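Local coordinates for protein putative secreted endoglycosylceramidase (Rhodococcus hoagii, PDB 6JYZ) that probably hydrolyses the O-glycosidic bond that links the glycan to the ceramide in galactosylceramide-based glycosphingolipids, at residues 292-297 / 327-332. Numbering follows the deposited sequence.
Sequences HLYSQS and TGEWGW
The backbones of His292 and Leu293 draw alongside Glu329 and Trp330, joined by a weak hydrogen bond from Leu293 N to Glu329 O (3.1 Å); farther on, one water accepts from Gly331 N and donates to Leu293 O, bridging the two segments. This is the C-terminal rim of the (β/α)8 barrel of glycoside hydrolase family 5, where the loop following strand 287-289 meets the end of strand 326-330. Glu329 extends between two aromatic side chains. Its CG lies over one face of the His292 imidazole, 3.7 Å from the ring centroid, and its carboxylate stacks on that ring with the planes 20° apart. The Tyr294 ring instead stands nearly upright to the carboxylate, and its OH donates to the anti side of Glu329 OE1 at 2.8 Å. OE2 forms a salt bridge with Arg83, so both carboxylate oxygens are held and rotation of the group is restricted. His292 ND1 bonds to Glu222. Glu222, just after strand 214-218, and Glu329, on strand 326-330, match the family's acid/base and nucleophile in position, so Glu329 is probably the nucleophile. At the other end, Trp332 NE1 donates to Gln296 O (2.9 Å) from above the carbonyl plane, while Ser297 CB covers the five-membered ring 3.7 Å from its centroid. Replacing Trp332 with an alanine would probably leave Gln296 O without this donor and Ser297 CB without the ring face it rests on. With chi1 at 180°, Ser297 OG swings opposite its own backbone N and donates to Gly331 O at 2.7 Å, in the carbonyl plane.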
ATOM      1  N   HIS A 292      -0.876  -4.363  -7.475  1.00  8.35           N
ATOM      2  CA  HIS A 292      -1.599  -3.100  -7.489  1.00  9.14           C
ATOM      3  C   HIS A 292      -2.604  -3.144  -8.622  1.00  9.16           C
ATOM      4  O   HIS A 292      -2.243  -3.310  -9.791  1.00  9.39           O
ATOM      5  CB  HIS A 292      -0.665  -1.886  -7.608  1.00  8.51           C
ATOM      6  CG  HIS A 292       0.303  -1.872  -6.450  1.00  8.86           C
ATOM      7  ND1 HIS A 292       1.381  -1.000  -6.413  1.00  9.26           N
ATOM      8  CD2 HIS A 292       0.315  -2.591  -5.285  1.00  8.75           C
ATOM      9  CE1 HIS A 292       2.022  -1.194  -5.240  1.00  8.84           C
ATOM     10  NE2 HIS A 292       1.418  -2.159  -4.535  1.00  9.33           N
ATOM     11  N   LEU A 293      -3.878  -3.069  -8.235  1.00  9.49           N
ATOM     12  CA  LEU A 293      -4.983  -3.385  -9.195  1.00  9.18           C
ATOM     13  C   LEU A 293      -5.470  -2.138  -9.895  1.00  9.40           C
ATOM     14  O   LEU A 293      -6.467  -1.512  -9.500  1.00  9.86           O
ATOM     15  CB  LEU A 293      -6.121  -4.084  -8.451  1.00  9.76           C
ATOM     16  CG  LEU A 293      -5.731  -5.363  -7.727  1.00 10.14           C
ATOM     17  CD1 LEU A 293      -6.973  -6.068  -7.126  1.00 12.21           C
ATOM     18  CD2 LEU A 293      -5.065  -6.364  -8.666  1.00 11.24           C
ATOM     19  N   TYR A 294      -4.739  -1.742 -10.937  1.00 10.36           N
ATOM     20  CA  TYR A 294      -4.964  -0.499 -11.657  1.00 10.44           C
ATOM     21  C   TYR A 294      -5.705  -0.692 -12.993  1.00  9.80           C
ATOM     22  O   TYR A 294      -5.815   0.283 -13.754  1.00 10.40           O
ATOM     23  CB  TYR A 294      -3.632   0.253 -11.872  1.00  9.81           C
ATOM     24  CG  TYR A 294      -3.169   1.004 -10.633  1.00  9.34           C
ATOM     25  CD1 TYR A 294      -3.927   2.003 -10.026  1.00 10.23           C
ATOM     26  CD2 TYR A 294      -1.947   0.747 -10.036  1.00 10.83           C
ATOM     27  CE1 TYR A 294      -3.470   2.761  -8.957  1.00 10.28           C
ATOM     28  CE2 TYR A 294      -1.445   1.484  -8.967  1.00 10.77           C
ATOM     29  CZ  TYR A 294      -2.220   2.486  -8.430  1.00 10.71           C
ATOM     30  OH  TYR A 294      -1.809   3.300  -7.402  1.00 12.14           O
ATOM     31  N   SER A 295      -6.269  -1.885 -13.235  1.00  9.41           N
ATOM     32  CA  SER A 295      -7.049  -2.116 -14.450  1.00 10.05           C
ATOM     33  C   SER A 295      -8.204  -1.120 -14.537  1.00 10.85           C
ATOM     34  O   SER A 295      -8.928  -0.873 -13.574  1.00 10.63           O
ATOM     35  CB  SER A 295      -7.513  -3.504 -14.552  1.00 11.00           C
ATOM     36  OG  SER A 295      -6.415  -4.428 -14.591  1.00 11.46           O
ATOM     37  N   GLN A 296      -8.344  -0.559 -15.734  1.00 10.40           N
ATOM     38  CA  GLN A 296      -9.364   0.452 -16.087  1.00 11.68           C
ATOM     39  C   GLN A 296      -9.161   1.738 -15.320  1.00 10.89           C
ATOM     40  O   GLN A 296     -10.068   2.613 -15.293  1.00 13.44           O
ATOM     41  CB  GLN A 296     -10.808  -0.065 -16.018  1.00 12.08           C
ATOM     42  CG  GLN A 296     -10.957  -1.242 -16.919  1.00 13.39           C
ATOM     43  CD  GLN A 296     -12.397  -1.596 -17.183  1.00 14.67           C
ATOM     44  OE1 GLN A 296     -13.101  -2.209 -16.394  1.00 13.95           O
ATOM     45  NE2 GLN A 296     -12.839  -1.243 -18.384  1.00 21.77           N
ATOM     46  N   SER A 297      -7.976   1.964 -14.735  1.00 11.10           N
ATOM     47  CA  SER A 297      -7.585   3.221 -14.168  1.00 10.59           C
ATOM     48  C   SER A 297      -6.405   3.814 -14.950  1.00 12.18           C
ATOM     49  O   SER A 297      -6.530   4.835 -15.605  1.00 13.11           O
ATOM     50  CB  SER A 297      -7.263   3.149 -12.660  1.00 10.93           C
ATOM     51  OG  SER A 297      -6.892   4.409 -12.226  1.00 11.73           O
ATOM     52  N   THR A 327      -4.409  -5.881  -1.814  1.00  9.61           N
ATOM     53  CA  THR A 327      -3.830  -5.006  -2.860  1.00  9.94           C
ATOM     54  C   THR A 327      -3.323  -3.716  -2.242  1.00  9.67           C
ATOM     55  O   THR A 327      -4.087  -2.894  -1.727  1.00 10.55           O
ATOM     56  CB  THR A 327      -4.840  -4.761  -3.986  1.00 10.25           C
ATOM     57  OG1 THR A 327      -4.168  -3.910  -4.935  1.00 11.42           O
ATOM     58  CG2 THR A 327      -6.159  -4.129  -3.587  1.00 11.66           C
ATOM     59  N   GLY A 328      -2.025  -3.464  -2.351  1.00  9.41           N
ATOM     60  CA  GLY A 328      -1.429  -2.344  -1.638  1.00  9.65           C
ATOM     61  C   GLY A 328      -1.703  -1.003  -2.284  1.00  9.00           C
ATOM     62  O   GLY A 328      -1.464   0.023  -1.611  1.00  9.16           O
ATOM     63  N   GLU A 329      -2.135  -0.963  -3.548  1.00  9.46           N
ATOM     64  CA  GLU A 329      -2.508   0.293  -4.169  1.00  9.61           C
ATOM     65  C   GLU A 329      -3.539   0.014  -5.206  1.00  9.48           C
ATOM     66  O   GLU A 329      -3.499  -0.951  -5.949  1.00  9.99           O
ATOM     67  CB  GLU A 329      -1.399   0.948  -4.989  1.00 10.74           C
ATOM     68  CG  GLU A 329      -0.207   1.396  -4.195  1.00 11.90           C
ATOM     69  CD  GLU A 329       0.829   2.152  -5.025  1.00 11.17           C
ATOM     70  OE1 GLU A 329       0.552   2.595  -6.173  1.00 12.43           O
ATOM     71  OE2 GLU A 329       1.933   2.230  -4.491  1.00 11.14           O
ATOM     72  N   TRP A 330      -4.509   0.960  -5.236  1.00  9.74           N
ATOM     73  CA  TRP A 330      -5.540   1.043  -6.277  1.00  9.13           C
ATOM     74  C   TRP A 330      -6.076   2.442  -6.182  1.00  9.62           C
ATOM     75  O   TRP A 330      -5.915   3.142  -5.171  1.00 10.76           O
ATOM     76  CB  TRP A 330      -6.620  -0.011  -6.044  1.00  9.90           C
ATOM     77  CG  TRP A 330      -7.467   0.228  -4.830  1.00  9.37           C
ATOM     78  CD1 TRP A 330      -7.202  -0.178  -3.534  1.00 10.73           C
ATOM     79  CD2 TRP A 330      -8.786   0.822  -4.826  1.00 10.33           C
ATOM     80  NE1 TRP A 330      -8.258   0.155  -2.706  1.00 10.52           N
ATOM     81  CE2 TRP A 330      -9.229   0.756  -3.477  1.00 10.16           C
ATOM     82  CE3 TRP A 330      -9.582   1.409  -5.812  1.00  9.98           C
ATOM     83  CZ2 TRP A 330     -10.507   1.182  -3.117  1.00 10.15           C
ATOM     84  CZ3 TRP A 330     -10.868   1.790  -5.467  1.00 10.39           C
ATOM     85  CH2 TRP A 330     -11.310   1.678  -4.138  1.00 10.68           C
ATOM     86  N   GLY A 331      -6.697   2.923  -7.253  1.00  9.95           N
ATOM     87  CA  GLY A 331      -7.292   4.261  -7.157  1.00 11.30           C
ATOM     88  C   GLY A 331      -7.610   4.791  -8.538  1.00 10.77           C
ATOM     89  O   GLY A 331      -7.118   4.283  -9.546  1.00 11.30           O
ATOM     90  N   TRP A 332      -8.484   5.807  -8.530  1.00 10.55           N
ATOM     91  CA  TRP A 332      -8.833   6.576  -9.734  1.00 10.51           C
ATOM     92  C   TRP A 332      -8.438   8.012  -9.495  1.00 10.92           C
ATOM     93  O   TRP A 332      -8.474   8.505  -8.365  1.00 11.89           O
ATOM     94  CB  TRP A 332     -10.336   6.448 -10.085  1.00 11.11           C
ATOM     95  CG  TRP A 332     -10.542   5.240 -10.960  1.00 10.70           C
ATOM     96  CD1 TRP A 332     -10.670   5.247 -12.329  1.00 11.50           C
ATOM     97  CD2 TRP A 332     -10.603   3.845 -10.579  1.00 10.35           C
ATOM     98  NE1 TRP A 332     -10.786   3.961 -12.795  1.00 11.07           N
ATOM     99  CE2 TRP A 332     -10.739   3.082 -11.745  1.00  9.99           C
ATOM    100  CE3 TRP A 332     -10.564   3.126  -9.365  1.00 10.45           C
ATOM    101  CZ2 TRP A 332     -10.790   1.688 -11.781  1.00 10.44           C
ATOM    102  CZ3 TRP A 332     -10.660   1.748  -9.377  1.00 10.54           C
ATOM    103  CH2 TRP A 332     -10.761   1.033 -10.561  1.00 10.36           C
TER
HETATM  104  O   HOH W   1      -7.353   1.157  -9.459  1.00 10.72           O